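Local atomic coordinates of botulinum neurotoxin type C1 (Clostridium botulinum, PDB entry 3R4S), a protein that binds gangliosides on nerve cells through its heavy chain, allowing the light-chain zinc protease to enter neurons and cleave SNARE proteins. Residues Gln129-Ser134 and Met160-Asn165. Residues are numbered along the deposited sequence; the frame is centred on the assembly and turned at random.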
loop_
_atom_site.group_PDB
_atom_site.type_symbol
_atom_site.label_atom_id
_atom_site.label_comp_id
_atom_site.label_asym_id
_atom_site.label_seq_id
_atom_site.Cartn_x
_atom_site.Cartn_y
_atom_site.Cartn_z
ATOM N N GLN A 129 18.081 11.585 19.250
ATOM C CA GLN A 129 16.863 12.321 18.945
ATOM C C GLN A 129 16.077 11.538 17.900
ATOM O O GLN A 129 16.611 11.197 16.843
ATOM C CB GLN A 129 17.199 13.735 18.461
ATOM C CG GLN A 129 16.004 14.646 18.337
ATOM C CD GLN A 129 16.362 16.139 18.276
ATOM O OE1 GLN A 129 15.494 16.989 18.481
ATOM N NE2 GLN A 129 17.629 16.457 18.000
ATOM N N SER A 130 14.822 11.225 18.200
ATOM C CA SER A 130 14.019 10.390 17.312
ATOM C C SER A 130 12.741 11.070 16.842
ATOM O O SER A 130 12.206 11.936 17.521
ATOM C CB SER A 130 13.668 9.054 17.994
ATOM O OG SER A 130 14.830 8.272 18.232
ATOM N N ILE A 131 12.264 10.656 15.671
ATOM C CA ILE A 131 10.948 11.025 15.165
ATOM C C ILE A 131 10.300 9.770 14.614
ATOM O O ILE A 131 10.986 8.783 14.343
ATOM C CB ILE A 131 11.033 12.040 14.028
ATOM C CG1 ILE A 131 11.967 11.517 12.918
ATOM C CG2 ILE A 131 11.520 13.376 14.549
ATOM C CD1 ILE A 131 12.185 12.535 11.805
ATOM N N ASN A 132 8.987 9.796 14.416
ATOM C CA ASN A 132 8.319 8.571 14.008
ATOM C C ASN A 132 7.059 8.752 13.178
ATOM O O ASN A 132 6.445 9.817 13.142
ATOM C CB ASN A 132 8.003 7.715 15.226
ATOM C CG ASN A 132 6.942 8.339 16.105
ATOM O OD1 ASN A 132 7.240 8.874 17.174
ATOM N ND2 ASN A 132 5.697 8.288 15.652
ATOM N N PHE A 133 6.709 7.682 12.483
ATOM C CA PHE A 133 5.429 7.546 11.827
ATOM C C PHE A 133 4.702 6.502 12.651
ATOM O O PHE A 133 5.298 5.489 13.026
ATOM C CB PHE A 133 5.632 7.047 10.387
ATOM C CG PHE A 133 4.432 6.358 9.796
ATOM C CD1 PHE A 133 3.175 6.944 9.856
ATOM C CD2 PHE A 133 4.566 5.122 9.168
ATOM C CE1 PHE A 133 2.061 6.312 9.308
ATOM C CE2 PHE A 133 3.462 4.479 8.616
ATOM C CZ PHE A 133 2.204 5.077 8.683
ATOM N N SER A 134 3.434 6.745 12.966
ATOM C CA SER A 134 2.619 5.706 13.603
ATOM C C SER A 134 1.375 5.484 12.760
ATOM O O SER A 134 0.711 6.433 12.356
ATOM C CB SER A 134 2.241 6.067 15.046
ATOM O OG SER A 134 1.544 7.302 15.094
ATOM N N MET A 160 14.372 17.981 11.859
ATOM C CA MET A 160 14.393 16.639 11.296
ATOM C C MET A 160 12.939 16.277 11.045
ATOM O O MET A 160 12.055 16.558 11.877
ATOM C CB MET A 160 15.089 15.632 12.224
ATOM C CG MET A 160 14.391 15.394 13.560
ATOM S SD MET A 160 15.339 14.269 14.624
ATOM C CE MET A 160 15.682 12.972 13.468
ATOM N N LYS A 161 12.681 15.713 9.873
ATOM C CA LYS A 161 11.311 15.491 9.434
ATOM C C LYS A 161 11.166 14.091 8.868
ATOM O O LYS A 161 12.112 13.525 8.311
ATOM C CB LYS A 161 10.922 16.512 8.361
ATOM C CG LYS A 161 11.021 17.966 8.810
ATOM C CD LYS A 161 10.663 18.912 7.673
ATOM C CE LYS A 161 11.401 20.226 7.831
ATOM N NZ LYS A 161 11.327 21.080 6.606
ATOM N N ILE A 162 9.976 13.527 9.004
ATOM C CA ILE A 162 9.685 12.294 8.313
ATOM C C ILE A 162 8.378 12.460 7.553
ATOM O O ILE A 162 7.409 13.011 8.078
ATOM C CB ILE A 162 9.685 11.060 9.250
ATOM C CG1 ILE A 162 9.353 9.798 8.447
ATOM C CG2 ILE A 162 8.673 11.234 10.391
ATOM C CD1 ILE A 162 9.708 8.517 9.189
ATOM N N TYR A 163 8.395 12.033 6.293
ATOM C CA TYR A 163 7.223 12.032 5.438
ATOM C C TYR A 163 6.822 10.604 5.084
ATOM O O TYR A 163 7.664 9.712 4.993
ATOM C CB TYR A 163 7.518 12.753 4.124
ATOM C CG TYR A 163 8.005 14.187 4.208
ATOM C CD1 TYR A 163 7.242 15.229 3.679
ATOM C CD2 TYR A 163 9.238 14.498 4.759
ATOM C CE1 TYR A 163 7.689 16.553 3.718
ATOM C CE2 TYR A 163 9.693 15.824 4.810
ATOM C CZ TYR A 163 8.915 16.838 4.284
ATOM O OH TYR A 163 9.361 18.144 4.323
ATOM N N ILE A 164 5.533 10.403 4.848
ATOM C CA ILE A 164 5.022 9.112 4.429
ATOM C C ILE A 164 4.168 9.381 3.196
ATOM O O ILE A 164 3.289 10.242 3.218
ATOM C CB ILE A 164 4.200 8.445 5.554
ATOM C CG1 ILE A 164 5.070 8.257 6.796
ATOM C CG2 ILE A 164 3.607 7.101 5.102
ATOM C CD1 ILE A 164 6.234 7.282 6.593
ATOM N N ASN A 165 4.483 8.691 2.105
ATOM C CA ASN A 165 3.804 8.901 0.838
ATOM C C ASN A 165 3.707 10.378 0.477
ATOM O O ASN A 165 2.666 10.859 0.029
ATOM C CB ASN A 165 2.432 8.221 0.861
ATOM C CG ASN A 165 2.539 6.726 1.125
ATOM O OD1 ASN A 165 3.464 6.066 0.630
ATOM N ND2 ASN A 165 1.592 6.180 1.899
#
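Asn132 N is hydrogen-bonded to Asp170 OD2, while Asn132 O rests against Ile162 CG2 at 3.8 Å. Asp170 belongs to strand 167-173, next to 159-164, and so gives a polar tie between two sheets whose facing side chains here are largely apolar. No hydrogen bond joins 129-134 directly to 160-165. The two strands run nearly parallel, at 16°, with axes 7.1 Å apart at closest approach. They lie in opposite sheets of the lectin-like jelly roll that forms the N-terminal half of the receptor-binding region. Strand 127-134 pairs with 116-124 in one sheet; strand 159-164 pairs with 148-155 and 167-173 in the other. Ile131 enters the interior between Met160 and Ile162. Its CG1 lies between the backbone N and the carbonyl carbon (chi1 54°), and the extended chi2 (-175°) carries CD1 across to the backbone of the other strand, 3.5 Å from Lys161 C. The other branch, CG2, lies 3.6 Å from Met160 CG. The Met160 chain bends at its end, with SD 3.8 Å from Gln129 CG and CE 3.9 Å from Ile131 CD1. At the other end, Ile164 crosses Phe133 at about a right angle. Ile164 CG1 makes a CH-pi contact over one ring face, 3.9 Å from the centroid of Phe133 and offset toward the rim, while Ile164 CD1 lies close to Phe133 CD2.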